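Local coordinates for protein metal transporter CNNM3 (Homo sapiens, PDB 6DFD) that probably mediates magnesium efflux across the membrane, with a cyclic nucleotide-binding homology domain that brings about dimerization and is required for that activity, at residues 52-57 and 69-74; 81-86 and 190-195; 100-105 and 181-186; 113-118 and 133-138. The protein carries 6 engineered substitutions. One frame throughout, in Å; residues are numbered along the deposited sequence.

Interaction 1 of 4, residues 52-57 and 69-74. Engineered in segment 69-74: Met69 (natural residue Ile).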
loop_
_atom_site.group_PDB
_atom_site.type_symbol
_atom_site.label_atom_id
_atom_site.label_comp_id
_atom_site.label_asym_id
_atom_site.label_seq_id
_atom_site.Cartn_x
_atom_site.Cartn_y
_atom_site.Cartn_z
ATOM N N ALA A 52 18.976 5.304 11.602
ATOM C CA ALA A 52 18.174 4.131 11.262
ATOM C C ALA A 52 17.532 4.292 9.895
ATOM O O ALA A 52 17.423 3.326 9.125
ATOM C CB ALA A 52 17.093 3.910 12.314
ATOM N N THR A 53 17.092 5.508 9.582
ATOM C CA THR A 53 16.473 5.769 8.292
ATOM C C THR A 53 17.489 5.584 7.170
ATOM O O THR A 53 17.182 4.988 6.130
ATOM C CB THR A 53 15.893 7.180 8.279
ATOM O OG1 THR A 53 14.912 7.324 9.328
ATOM C CG2 THR A 53 15.237 7.482 6.937
ATOM N N GLN A 54 18.706 6.088 7.369
ATOM C CA GLN A 54 19.752 5.918 6.361
ATOM C C GLN A 54 20.069 4.447 6.150
ATOM O O GLN A 54 20.083 3.972 5.009
ATOM C CB GLN A 54 21.007 6.688 6.765
ATOM C CG GLN A 54 22.170 6.499 5.803
ATOM C CD GLN A 54 23.075 5.402 6.254
ATOM O OE1 GLN A 54 23.683 5.494 7.318
ATOM N NE2 GLN A 54 23.159 4.337 5.468
ATOM N N ARG A 55 20.309 3.694 7.235
ATOM C CA ARG A 55 20.607 2.270 7.072
ATOM C C ARG A 55 19.475 1.561 6.343
ATOM O O ARG A 55 19.704 0.705 5.479
ATOM C CB ARG A 55 20.821 1.592 8.427
ATOM C CG ARG A 55 21.856 2.204 9.338
ATOM C CD ARG A 55 23.196 2.272 8.693
ATOM N NE ARG A 55 24.248 2.465 9.688
ATOM C CZ ARG A 55 25.448 2.955 9.409
ATOM N NH1 ARG A 55 25.746 3.314 8.166
ATOM N NH2 ARG A 55 26.352 3.087 10.372
ATOM N N PHE A 56 18.238 1.879 6.718
ATOM C CA PHE A 56 17.088 1.250 6.086
ATOM C C PHE A 56 17.078 1.510 4.592
ATOM O O PHE A 56 16.948 0.580 3.793
ATOM C CB PHE A 56 15.804 1.783 6.722
ATOM C CG PHE A 56 14.547 1.258 6.088
ATOM C CD1 PHE A 56 14.072 0.001 6.397
ATOM C CD2 PHE A 56 13.833 2.030 5.195
ATOM C CE1 PHE A 56 12.900 -0.478 5.825
ATOM C CE2 PHE A 56 12.661 1.551 4.616
ATOM C CZ PHE A 56 12.196 0.303 4.939
ATOM N N LEU A 57 17.188 2.778 4.196
ATOM C CA LEU A 57 17.128 3.102 2.778
ATOM C C LEU A 57 18.279 2.452 2.026
ATOM O O LEU A 57 18.080 1.884 0.950
ATOM C CB LEU A 57 17.153 4.612 2.577
ATOM C CG LEU A 57 15.912 5.375 3.038
ATOM C CD1 LEU A 57 16.160 6.853 2.838
ATOM C CD2 LEU A 57 14.682 4.923 2.263
HETATM N N MSE A 69 24.871 5.811 -4.032
HETATM C CA MSE A 69 25.023 6.904 -3.084
HETATM C C MSE A 69 25.691 6.398 -1.825
HETATM O O MSE A 69 25.218 5.435 -1.228
HETATM C CB MSE A 69 23.666 7.502 -2.724
HETATM C CG MSE A 69 23.789 8.786 -1.939
HETATM SE SE MSE A 69 22.104 9.564 -1.635
HETATM C CE MSE A 69 21.555 9.830 -3.482
ATOM N N SER A 70 26.759 7.052 -1.389
ATOM C CA SER A 70 27.452 6.576 -0.205
ATOM C C SER A 70 26.569 6.764 1.017
ATOM O O SER A 70 25.742 7.678 1.084
ATOM C CB SER A 70 28.787 7.300 -0.017
ATOM O OG SER A 70 28.621 8.584 0.547
ATOM N N GLU A 71 26.727 5.860 1.981
ATOM C CA GLU A 71 25.929 5.945 3.195
ATOM C C GLU A 71 26.167 7.269 3.901
ATOM O O GLU A 71 25.247 7.846 4.484
ATOM C CB GLU A 71 26.262 4.767 4.108
ATOM C CG GLU A 71 25.840 3.442 3.533
ATOM C CD GLU A 71 25.862 2.336 4.562
ATOM O OE1 GLU A 71 26.741 1.462 4.477
ATOM O OE2 GLU A 71 25.004 2.338 5.476
ATOM N N LYS A 72 27.395 7.779 3.836
ATOM C CA LYS A 72 27.705 9.053 4.475
ATOM C C LYS A 72 26.966 10.200 3.798
ATOM O O LYS A 72 26.423 11.087 4.471
ATOM C CB LYS A 72 29.218 9.281 4.435
ATOM C CG LYS A 72 29.700 10.591 5.034
ATOM C CD LYS A 72 31.091 10.933 4.511
ATOM C CE LYS A 72 31.886 11.767 5.500
ATOM N NZ LYS A 72 31.136 12.964 5.970
ATOM N N VAL A 73 26.953 10.209 2.464
ATOM C CA VAL A 73 26.264 11.266 1.729
ATOM C C VAL A 73 24.766 11.187 1.986
ATOM O O VAL A 73 24.093 12.206 2.179
ATOM C CB VAL A 73 26.586 11.155 0.228
ATOM C CG1 VAL A 73 25.688 12.077 -0.595
ATOM C CG2 VAL A 73 28.042 11.491 -0.013
ATOM N N LEU A 74 24.224 9.970 2.017
ATOM C CA LEU A 74 22.800 9.822 2.288
ATOM C C LEU A 74 22.454 10.339 3.673
ATOM O O LEU A 74 21.449 11.045 3.852
ATOM C CB LEU A 74 22.385 8.359 2.151
ATOM C CG LEU A 74 20.893 8.096 2.426
ATOM C CD1 LEU A 74 19.998 8.962 1.537
ATOM C CD2 LEU A 74 20.593 6.622 2.201
#

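Interaction 2 of 4, residues 81-86 and 190-195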
loop_
_atom_site.group_PDB
_atom_site.type_symbol
_atom_site.label_atom_id
_atom_site.label_comp_id
_atom_site.label_asym_id
_atom_site.label_seq_id
_atom_site.Cartn_x
_atom_site.Cartn_y
_atom_site.Cartn_z
ATOM N N PRO A 81 17.464 20.371 6.594
ATOM C CA PRO A 81 16.128 20.805 7.038
ATOM C C PRO A 81 15.029 20.607 6.007
ATOM O O PRO A 81 13.917 20.215 6.384
ATOM C CB PRO A 81 16.340 22.292 7.360
ATOM C CG PRO A 81 17.773 22.397 7.718
ATOM C CD PRO A 81 18.489 21.400 6.861
ATOM N N SER A 82 15.287 20.883 4.723
ATOM C CA SER A 82 14.227 20.798 3.721
ATOM C C SER A 82 13.761 19.364 3.486
ATOM O O SER A 82 12.653 19.161 2.973
ATOM C CB SER A 82 14.692 21.416 2.402
ATOM O OG SER A 82 15.716 20.641 1.810
ATOM N N VAL A 83 14.568 18.372 3.865
ATOM C CA VAL A 83 14.195 16.972 3.677
ATOM C C VAL A 83 13.289 16.488 4.795
ATOM O O VAL A 83 12.556 15.503 4.624
ATOM C CB VAL A 83 15.482 16.132 3.571
ATOM C CG1 VAL A 83 15.194 14.634 3.594
ATOM C CG2 VAL A 83 16.237 16.524 2.313
ATOM N N ASN A 84 13.303 17.171 5.926
ATOM C CA ASN A 84 12.505 16.798 7.081
ATOM C C ASN A 84 11.243 17.638 7.051
ATOM O O ASN A 84 11.297 18.851 7.263
ATOM C CB ASN A 84 13.300 17.011 8.361
ATOM C CG ASN A 84 14.370 15.963 8.532
ATOM O OD1 ASN A 84 14.111 14.900 9.093
ATOM N ND2 ASN A 84 15.572 16.237 8.013
ATOM N N GLN A 85 10.110 16.992 6.782
ATOM C CA GLN A 85 8.864 17.714 6.578
ATOM C C GLN A 85 7.779 17.089 7.438
ATOM O O GLN A 85 7.930 15.996 7.976
ATOM C CB GLN A 85 8.438 17.704 5.104
ATOM C CG GLN A 85 9.473 18.279 4.131
ATOM C CD GLN A 85 9.427 19.788 4.011
ATOM O OE1 GLN A 85 8.678 20.464 4.720
ATOM N NE2 GLN A 85 10.228 20.328 3.098
ATOM N N GLU A 86 6.670 17.799 7.567
ATOM C CA GLU A 86 5.539 17.292 8.317
ATOM C C GLU A 86 4.269 17.533 7.525
ATOM O O GLU A 86 4.217 18.371 6.620
ATOM C CB GLU A 86 5.428 17.966 9.690
ATOM C CG GLU A 86 5.170 19.468 9.608
ATOM C CD GLU A 86 4.837 20.090 10.954
ATOM O OE1 GLU A 86 4.515 19.336 11.898
ATOM O OE2 GLU A 86 4.899 21.331 11.064
ATOM N N GLN A 190 5.214 12.722 10.092
ATOM C CA GLN A 190 6.601 13.161 10.033
ATOM C C GLN A 190 7.271 12.389 8.909
ATOM O O GLN A 190 7.224 11.151 8.895
ATOM C CB GLN A 190 7.330 12.937 11.361
ATOM C CG GLN A 190 8.680 13.642 11.444
ATOM C CD GLN A 190 8.558 15.160 11.432
ATOM O OE1 GLN A 190 7.647 15.729 12.035
ATOM N NE2 GLN A 190 9.475 15.821 10.734
ATOM N N LEU A 191 7.900 13.129 7.989
ATOM C CA LEU A 191 8.275 12.640 6.670
ATOM C C LEU A 191 9.724 12.959 6.343
ATOM O O LEU A 191 10.253 14.008 6.728
ATOM C CB LEU A 191 7.419 13.293 5.563
ATOM C CG LEU A 191 5.903 13.137 5.615
ATOM C CD1 LEU A 191 5.300 13.846 4.433
ATOM C CD2 LEU A 191 5.504 11.677 5.627
ATOM N N ILE A 192 10.329 12.053 5.576
ATOM C CA ILE A 192 11.519 12.323 4.772
ATOM C C ILE A 192 11.045 12.587 3.349
ATOM O O ILE A 192 10.337 11.760 2.767
ATOM C CB ILE A 192 12.494 11.132 4.816
ATOM C CG1 ILE A 192 13.057 10.962 6.230
ATOM C CG2 ILE A 192 13.616 11.284 3.783
ATOM C CD1 ILE A 192 13.854 12.177 6.747
ATOM N N LYS A 193 11.412 13.740 2.792
ATOM C CA LYS A 193 11.049 14.115 1.429
ATOM C C LYS A 193 12.308 14.440 0.644
ATOM O O LYS A 193 13.025 15.393 0.979
ATOM C CB LYS A 193 10.119 15.323 1.413
ATOM C CG LYS A 193 9.617 15.696 0.030
ATOM C CD LYS A 193 8.935 17.065 0.040
ATOM C CE LYS A 193 7.960 17.226 -1.118
ATOM N NZ LYS A 193 7.222 18.530 -1.069
ATOM N N VAL A 194 12.554 13.683 -0.420
ATOM C CA VAL A 194 13.734 13.875 -1.260
ATOM C C VAL A 194 13.262 14.175 -2.671
ATOM O O VAL A 194 12.595 13.341 -3.297
ATOM C CB VAL A 194 14.659 12.653 -1.238
ATOM C CG1 VAL A 194 15.846 12.868 -2.186
ATOM C CG2 VAL A 194 15.133 12.409 0.170
ATOM N N THR A 195 13.599 15.361 -3.167
ATOM C CA THR A 195 13.246 15.716 -4.526
ATOM C C THR A 195 14.258 15.135 -5.504
ATOM O O THR A 195 15.372 14.745 -5.141
ATOM C CB THR A 195 13.179 17.236 -4.713
ATOM O OG1 THR A 195 14.495 17.794 -4.624
ATOM C CG2 THR A 195 12.281 17.883 -3.657
HETATM O O HOH W 1 11.171 14.570 9.370
HETATM O O HOH W 2 10.012 18.999 10.448
#

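Interaction 3 of 4, residues 100-105 and 181-186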
loop_
_atom_site.group_PDB
_atom_site.type_symbol
_atom_site.label_atom_id
_atom_site.label_comp_id
_atom_site.label_asym_id
_atom_site.label_seq_id
_atom_site.Cartn_x
_atom_site.Cartn_y
_atom_site.Cartn_z
ATOM N N TYR A 100 -2.604 15.474 0.974
ATOM C CA TYR A 100 -2.258 14.582 -0.125
ATOM C C TYR A 100 -0.765 14.665 -0.408
ATOM O O TYR A 100 -0.238 15.745 -0.695
ATOM C CB TYR A 100 -3.056 14.921 -1.383
ATOM C CG TYR A 100 -4.504 14.536 -1.242
ATOM C CD1 TYR A 100 -5.396 15.384 -0.620
ATOM C CD2 TYR A 100 -4.969 13.309 -1.699
ATOM C CE1 TYR A 100 -6.726 15.038 -0.466
ATOM C CE2 TYR A 100 -6.300 12.953 -1.551
ATOM C CZ TYR A 100 -7.169 13.823 -0.934
ATOM O OH TYR A 100 -8.494 13.484 -0.782
ATOM N N LEU A 101 -0.097 13.520 -0.337
ATOM C CA LEU A 101 1.308 13.414 -0.710
ATOM C C LEU A 101 1.481 13.092 -2.188
ATOM O O LEU A 101 2.431 13.568 -2.826
ATOM C CB LEU A 101 1.984 12.334 0.133
ATOM C CG LEU A 101 1.867 12.459 1.655
ATOM C CD1 LEU A 101 2.660 11.342 2.335
ATOM C CD2 LEU A 101 2.337 13.828 2.127
ATOM N N TYR A 102 0.572 12.290 -2.740
ATOM C CA TYR A 102 0.573 11.940 -4.149
ATOM C C TYR A 102 -0.863 11.894 -4.640
ATOM O O TYR A 102 -1.779 11.554 -3.886
ATOM C CB TYR A 102 1.241 10.589 -4.399
ATOM C CG TYR A 102 2.692 10.580 -4.005
ATOM C CD1 TYR A 102 3.674 10.938 -4.914
ATOM C CD2 TYR A 102 3.078 10.230 -2.719
ATOM C CE1 TYR A 102 5.011 10.937 -4.558
ATOM C CE2 TYR A 102 4.412 10.226 -2.351
ATOM C CZ TYR A 102 5.372 10.583 -3.282
ATOM O OH TYR A 102 6.704 10.593 -2.936
ATOM N N GLN A 103 -1.050 12.235 -5.911
ATOM C CA GLN A 103 -2.369 12.175 -6.521
ATOM C C GLN A 103 -2.243 11.541 -7.894
ATOM O O GLN A 103 -1.393 11.954 -8.691
ATOM C CB GLN A 103 -2.990 13.566 -6.615
ATOM C CG GLN A 103 -3.165 14.212 -5.254
ATOM C CD GLN A 103 -3.582 15.655 -5.349
ATOM O OE1 GLN A 103 -2.811 16.560 -5.029
ATOM N NE2 GLN A 103 -4.810 15.881 -5.794
ATOM N N ARG A 104 -3.069 10.525 -8.147
ATOM C CA ARG A 104 -3.094 9.846 -9.436
ATOM C C ARG A 104 -2.945 10.843 -10.571
ATOM O O ARG A 104 -3.593 11.891 -10.586
ATOM C CB ARG A 104 -4.404 9.079 -9.618
ATOM C CG ARG A 104 -4.488 7.740 -8.930
ATOM C CD ARG A 104 -5.668 6.959 -9.499
ATOM N NE ARG A 104 -5.231 5.946 -10.454
ATOM C CZ ARG A 104 -5.007 4.669 -10.155
ATOM N NH1 ARG A 104 -5.184 4.217 -8.916
ATOM N NH2 ARG A 104 -4.603 3.838 -11.107
ATOM N N SER A 105 -2.075 10.506 -11.518
ATOM C CA SER A 105 -1.907 11.211 -12.781
ATOM C C SER A 105 -1.381 12.632 -12.607
ATOM O O SER A 105 -1.209 13.336 -13.609
ATOM C CB SER A 105 -3.212 11.268 -13.591
ATOM O OG SER A 105 -3.754 9.971 -13.791
ATOM N N TYR A 181 -1.096 6.171 -8.108
ATOM C CA TYR A 181 -1.616 6.025 -6.761
ATOM C C TYR A 181 -1.880 7.398 -6.175
ATOM O O TYR A 181 -1.296 8.404 -6.588
ATOM C CB TYR A 181 -0.662 5.244 -5.850
ATOM C CG TYR A 181 0.803 5.622 -5.964
ATOM C CD1 TYR A 181 1.650 4.939 -6.831
ATOM C CD2 TYR A 181 1.347 6.638 -5.185
ATOM C CE1 TYR A 181 2.995 5.269 -6.931
ATOM C CE2 TYR A 181 2.691 6.975 -5.279
ATOM C CZ TYR A 181 3.509 6.286 -6.154
ATOM O OH TYR A 181 4.846 6.611 -6.249
ATOM N N THR A 182 -2.787 7.421 -5.209
ATOM C CA THR A 182 -3.027 8.583 -4.375
ATOM C C THR A 182 -2.689 8.193 -2.949
ATOM O O THR A 182 -3.001 7.077 -2.513
ATOM C CB THR A 182 -4.490 9.054 -4.485
ATOM O OG1 THR A 182 -4.821 9.250 -5.864
ATOM C CG2 THR A 182 -4.711 10.352 -3.732
ATOM N N VAL A 183 -2.037 9.106 -2.231
ATOM C CA VAL A 183 -1.617 8.866 -0.854
ATOM C C VAL A 183 -2.086 10.038 -0.013
ATOM O O VAL A 183 -1.713 11.187 -0.279
ATOM C CB VAL A 183 -0.093 8.690 -0.734
ATOM C CG1 VAL A 183 0.304 8.489 0.722
ATOM C CG2 VAL A 183 0.371 7.518 -1.582
ATOM N N ARG A 184 -2.887 9.752 1.012
ATOM C CA ARG A 184 -3.492 10.791 1.827
ATOM C C ARG A 184 -3.193 10.546 3.295
ATOM O O ARG A 184 -3.381 9.432 3.793
ATOM C CB ARG A 184 -5.015 10.843 1.613
ATOM C CG ARG A 184 -5.715 11.922 2.428
ATOM C CD ARG A 184 -7.216 11.958 2.141
ATOM N NE ARG A 184 -7.846 10.656 2.336
ATOM C CZ ARG A 184 -8.407 10.241 3.466
ATOM N NH1 ARG A 184 -8.434 11.019 4.544
ATOM N NH2 ARG A 184 -8.938 9.031 3.516
ATOM N N ALA A 185 -2.794 11.600 3.997
ATOM C CA ALA A 185 -2.583 11.506 5.434
ATOM C C ALA A 185 -3.878 11.153 6.148
ATOM O O ALA A 185 -4.944 11.693 5.833
ATOM C CB ALA A 185 -2.059 12.829 5.978
ATOM N N LEU A 186 -3.765 10.254 7.127
ATOM C CA LEU A 186 -4.827 9.953 8.071
ATOM C C LEU A 186 -4.509 10.452 9.473
ATOM O O LEU A 186 -5.329 10.282 10.383
ATOM C CB LEU A 186 -5.080 8.440 8.112
ATOM C CG LEU A 186 -5.405 7.764 6.786
ATOM C CD1 LEU A 186 -5.551 6.257 7.027
ATOM C CD2 LEU A 186 -6.671 8.346 6.160
#

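Interaction 4 of 4, residues 113-118 and 133-138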
loop_
_atom_site.group_PDB
_atom_site.type_symbol
_atom_site.label_atom_id
_atom_site.label_comp_id
_atom_site.label_asym_id
_atom_site.label_seq_id
_atom_site.Cartn_x
_atom_site.Cartn_y
_atom_site.Cartn_z
ATOM N N LEU A 113 9.415 9.011 2.503
ATOM C CA LEU A 113 9.390 7.920 3.465
ATOM C C LEU A 113 8.702 8.447 4.711
ATOM O O LEU A 113 9.005 9.556 5.166
ATOM C CB LEU A 113 10.795 7.408 3.803
ATOM C CG LEU A 113 10.810 6.321 4.887
ATOM C CD1 LEU A 113 11.827 5.288 4.604
ATOM C CD2 LEU A 113 11.093 6.909 6.254
ATOM N N ILE A 114 7.771 7.670 5.249
ATOM C CA ILE A 114 7.010 8.085 6.423
ATOM C C ILE A 114 7.807 7.712 7.665
ATOM O O ILE A 114 8.027 6.529 7.939
ATOM C CB ILE A 114 5.618 7.431 6.447
ATOM C CG1 ILE A 114 4.811 7.854 5.219
ATOM C CG2 ILE A 114 4.847 7.815 7.743
ATOM C CD1 ILE A 114 3.474 7.134 5.098
ATOM N N LEU A 115 8.230 8.718 8.431
ATOM C CA LEU A 115 8.901 8.413 9.692
ATOM C C LEU A 115 7.886 8.074 10.766
ATOM O O LEU A 115 8.116 7.181 11.595
ATOM C CB LEU A 115 9.745 9.600 10.144
ATOM C CG LEU A 115 11.264 9.648 9.954
ATOM C CD1 LEU A 115 11.792 8.656 8.953
ATOM C CD2 LEU A 115 11.661 11.057 9.609
ATOM N N GLN A 116 6.760 8.783 10.763
ATOM C CA GLN A 116 5.729 8.557 11.760
ATOM C C GLN A 116 4.395 8.962 11.156
ATOM O O GLN A 116 4.307 9.989 10.483
ATOM C CB GLN A 116 6.010 9.371 13.033
ATOM C CG GLN A 116 5.029 9.123 14.163
ATOM C CD GLN A 116 5.305 9.996 15.374
ATOM O OE1 GLN A 116 6.436 10.422 15.607
ATOM N NE2 GLN A 116 4.264 10.269 16.152
ATOM N N GLY A 117 3.371 8.149 11.367
ATOM C CA GLY A 117 2.026 8.501 10.960
ATOM C C GLY A 117 1.424 7.463 10.035
ATOM O O GLY A 117 2.016 6.422 9.750
ATOM N N ARG A 118 0.220 7.785 9.552
ATOM C CA ARG A 118 -0.614 6.838 8.827
ATOM C C ARG A 118 -1.167 7.482 7.569
ATOM O O ARG A 118 -1.602 8.639 7.591
ATOM C CB ARG A 118 -1.779 6.353 9.701
ATOM C CG ARG A 118 -1.383 5.957 11.099
ATOM C CD ARG A 118 -0.587 4.657 11.091
ATOM N NE ARG A 118 -1.432 3.528 10.726
ATOM C CZ ARG A 118 -1.052 2.257 10.777
ATOM N NH1 ARG A 118 0.177 1.939 11.168
ATOM N NH2 ARG A 118 -1.906 1.301 10.434
ATOM N N GLY A 133 1.719 2.610 7.303
ATOM C CA GLY A 133 2.263 3.328 8.432
ATOM C C GLY A 133 3.745 3.627 8.267
ATOM O O GLY A 133 4.265 3.813 7.149
ATOM N N ALA A 134 4.424 3.651 9.409
ATOM C CA ALA A 134 5.783 4.163 9.463
ATOM C C ALA A 134 6.708 3.297 8.620
ATOM O O ALA A 134 6.594 2.068 8.607
ATOM C CB ALA A 134 6.274 4.197 10.911
ATOM N N PHE A 135 7.606 3.964 7.907
ATOM C CA PHE A 135 8.685 3.394 7.109
ATOM C C PHE A 135 8.173 2.756 5.825
ATOM O O PHE A 135 8.931 2.059 5.129
ATOM C CB PHE A 135 9.555 2.443 7.947
ATOM C CG PHE A 135 10.642 3.181 8.696
ATOM C CD1 PHE A 135 10.347 3.910 9.835
ATOM C CD2 PHE A 135 11.935 3.238 8.201
ATOM C CE1 PHE A 135 11.329 4.640 10.497
ATOM C CE2 PHE A 135 12.918 3.966 8.860
ATOM C CZ PHE A 135 12.618 4.660 10.005
ATOM N N THR A 136 6.926 3.033 5.443
ATOM C CA THR A 136 6.532 2.849 4.060
ATOM C C THR A 136 7.028 4.043 3.252
ATOM O O THR A 136 7.270 5.122 3.795
ATOM C CB THR A 136 5.017 2.681 3.933
ATOM O OG1 THR A 136 4.349 3.840 4.440
ATOM C CG2 THR A 136 4.565 1.440 4.705
ATOM N N TYR A 137 7.249 3.831 1.955
ATOM C CA TYR A 137 7.824 4.884 1.127
ATOM C C TYR A 137 7.225 4.848 -0.270
ATOM O O TYR A 137 6.649 3.848 -0.698
ATOM C CB TYR A 137 9.347 4.765 1.056
ATOM C CG TYR A 137 9.806 3.429 0.543
ATOM C CD1 TYR A 137 9.909 3.185 -0.814
ATOM C CD2 TYR A 137 10.124 2.403 1.424
ATOM C CE1 TYR A 137 10.340 1.951 -1.288
ATOM C CE2 TYR A 137 10.550 1.171 0.960
ATOM C CZ TYR A 137 10.654 0.955 -0.395
ATOM O OH TYR A 137 11.074 -0.267 -0.862
ATOM N N TYR A 138 7.381 5.971 -0.973
ATOM C CA TYR A 138 6.648 6.266 -2.197
ATOM C C TYR A 138 7.527 7.124 -3.089
ATOM O O TYR A 138 8.442 7.802 -2.619
ATOM C CB TYR A 138 5.331 7.016 -1.912
ATOM C CG TYR A 138 4.559 6.354 -0.807
ATOM C CD1 TYR A 138 3.641 5.352 -1.083
ATOM C CD2 TYR A 138 4.814 6.664 0.520
ATOM C CE1 TYR A 138 2.973 4.696 -0.065
ATOM C CE2 TYR A 138 4.159 6.011 1.544
ATOM C CZ TYR A 138 3.238 5.026 1.242
ATOM O OH TYR A 138 2.578 4.356 2.256
HETATM O O HOH W 3 2.864 3.449 11.812
#

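Interaction 1 of 4, residues 52-57 and 69-74
Gln54 holds CG anti to its backbone N (chi1 177°) and then bends at chi2 (-94°), which swings CD toward the start of helix 71-78. On the partner helix, Glu71 has CG anti to its carbonyl carbon and continues extended, and the two side chains cross at about a right angle. Gln54 NE2 donates to Glu71 OE2 over 2.7 Å; the acceptor lies close to the amide plane, and the bond uses the anti lone pair of OE2. Arg55 points its CB away from the partner helix, but its bent chain returns NH1 to the same oxygen, Glu71 OE2, at 3.0 Å. This salt bridge is the more bent bond, and it reaches OE2 from above the carboxylate plane. Alongside the polar groups, Leu74 CD2 packs 3.9 Å from Gln54 CG and 4.0 Å from Leu57 CB, while Phe64 touches both leucines. The N-cap of helix 71-78 is Ser70, whose OG accepts from Val73 N at 3.0 Å. Gln54 NE2 also bonds to Ser58 OG, so it has partners on both helices. The contact thus joins helix 47-60 to helix 71-78 through a polar group at OE2 and a neighbouring leucine contact. With two donors gripping OE2, one of them cationic, and with Glu71 in the first turn of a helix, its carboxylate is likely to be stabilised in the ionised form.

Interaction 2 of 4, residues 81-86 and 190-195
Val83 leads into an antiparallel strand pair at one margin of a four-stranded sheet in this beta-barrel domain of the cupin clan, where strand 84-87 is an outermost strand within the chain and 189-195 its neighbour. The axes of the paired strands pass 4.7 Å apart at 135°, a strongly twisted pairing. Val83 O accepts from Lys193 N at 2.8 Å, and Val83 CG1, anti to its backbone N (chi1 171°), reaches Ile192 CG2 at 3.7 Å with Val194 CG2 close by. Asn84 stands opposite Ile192 in a non-hydrogen-bonded pair; its side chain runs alongside that of Ile192, while ND2 is held by Leu78 O and His80 O. Its OD1 takes a bond from a water that also donates to Leu191 O and makes a short, less certain contact with Gln190 NE2. An alanine in place of Gln190 would remove this amide and probably leave the water with just the bonds it gives to Asn84 OD1 and Leu191 O. Gln85 forms the hydrogen-bonded pair with Leu191: Gln85 N meets Leu191 O at 3.0 Å, and Leu191 N returns to Gln85 O at 2.9 Å. Gln85 CG also touches Lys193 CB, 4.1 Å away, the two side chains crossing at a slant. Glu86 ends the walk as the non-hydrogen-bonded partner of Gln190, whose chain bends at chi2 (66°) and whose OE1 comes to 3.9 Å from Glu86 CB.

Interaction 3 of 4, residues 100-105 and 181-186
The Tyr100 ring carries the aliphatic part of Arg184 over one face, with CG 4.2 Å from the ring centroid and 13° off the normal, a CH-pi contact. Arg184 CG is anti to its backbone N (chi1 -179°), which sets it over the ring. In the plane of the same ring, Thr182 CG2 meets the edge at CD2, 3.6 Å away. On the sheet face of Tyr102 and Val183, Tyr181 turns an edge to the face of the Tyr102 ring, planes at 64°, with Tyr181 CE2 above Tyr102 CG at 3.8 Å. The Tyr102 ring also has Val183 CG2 beside it, 4.0 Å from CD2. Between these clusters Leu101 and Tyr102 both face Val183, a classic beta bulge that shifts the antiparallel register by one. Leu101 N donates to Val183 O at 2.8 Å, and Val183 N to Tyr102 O at 3.0 Å. Farther along, Arg104 N makes a nearly straight bond to Thr182 OG1 at 3.1 Å. An alanine at Tyr100 would probably open a gap beside Thr182 CG2 and leave the aliphatic chain of Arg184 freer to turn. The polar ends look elsewhere: Tyr102 OH bonds to Tyr110 O, Arg104 to Glu122 and Gly124, and Tyr181 OH to Glu126 of the second subunit. Strand 100-102 is therefore joined to 181-185 by backbone bonds and carbon surfaces, while the Tyr181 hydroxyl bonds to the second subunit.

Interaction 4 of 4, residues 113-118 and 133-138
Ile114 packs against the type II turn Gly133-Thr136. Its CB lies 3.9 Å from both Gly133 O and Thr136 O. CG2 branches to Ala134 CA (4.1 Å), while CG1 runs beside Thr136 OG1. The chain is extended at chi2 (174°), which carries CD1 to 3.5 Å from Thr136 OG1 and to the ring edge of Tyr138, 3.8 Å from CE2. The Thr136 hydroxyl is held by two bonds: OG1 donates to Gly133 O at 2.7 Å and accepts from Tyr138 OH. The main chain of Ile114 grips the turn as well, its N donating to Thr136 O and its O accepting from Phe135 N. Phe135, third in the turn with a positive phi (74°), takes Leu113 CD2 over one ring face. At the far end a water accepts from both Arg118 NH1 and Ala134 N, and the guanidinium, salt-bridged to Glu131, lies with one face over Gly133 N. Leu113, Leu115 and Phe135 lean on helix 47-60, where Phe56 meets the Phe135 ring edge-to-face; Ile114 and Tyr138 pack against Val119 of strand 119-123, and Tyr138 also touches Leu128 of the second subunit.

Interactions 2 and 4 hold the same sheet, since strand 189-195 pairs with 84-87 in one and lies next to 110-114 of the other. Interaction 3 belongs to the second sheet and nests within the chain loop closed by interaction 2; Leu101 and Leu191 pack between them. Interaction 1 is the helical and most buried contact, yet its chemistry is a salt bridge and an amide bond sharing one carboxylate oxygen, beside leucines, whereas the three partly buried strand contacts rely on backbone bonds and carbon packing, with waters at interactions 2 and 4. Thr53 touches both of these, joining helix to sheet. Interactions 1 and 3 lie on opposite sides of the chain centre, about 25 Å between centres.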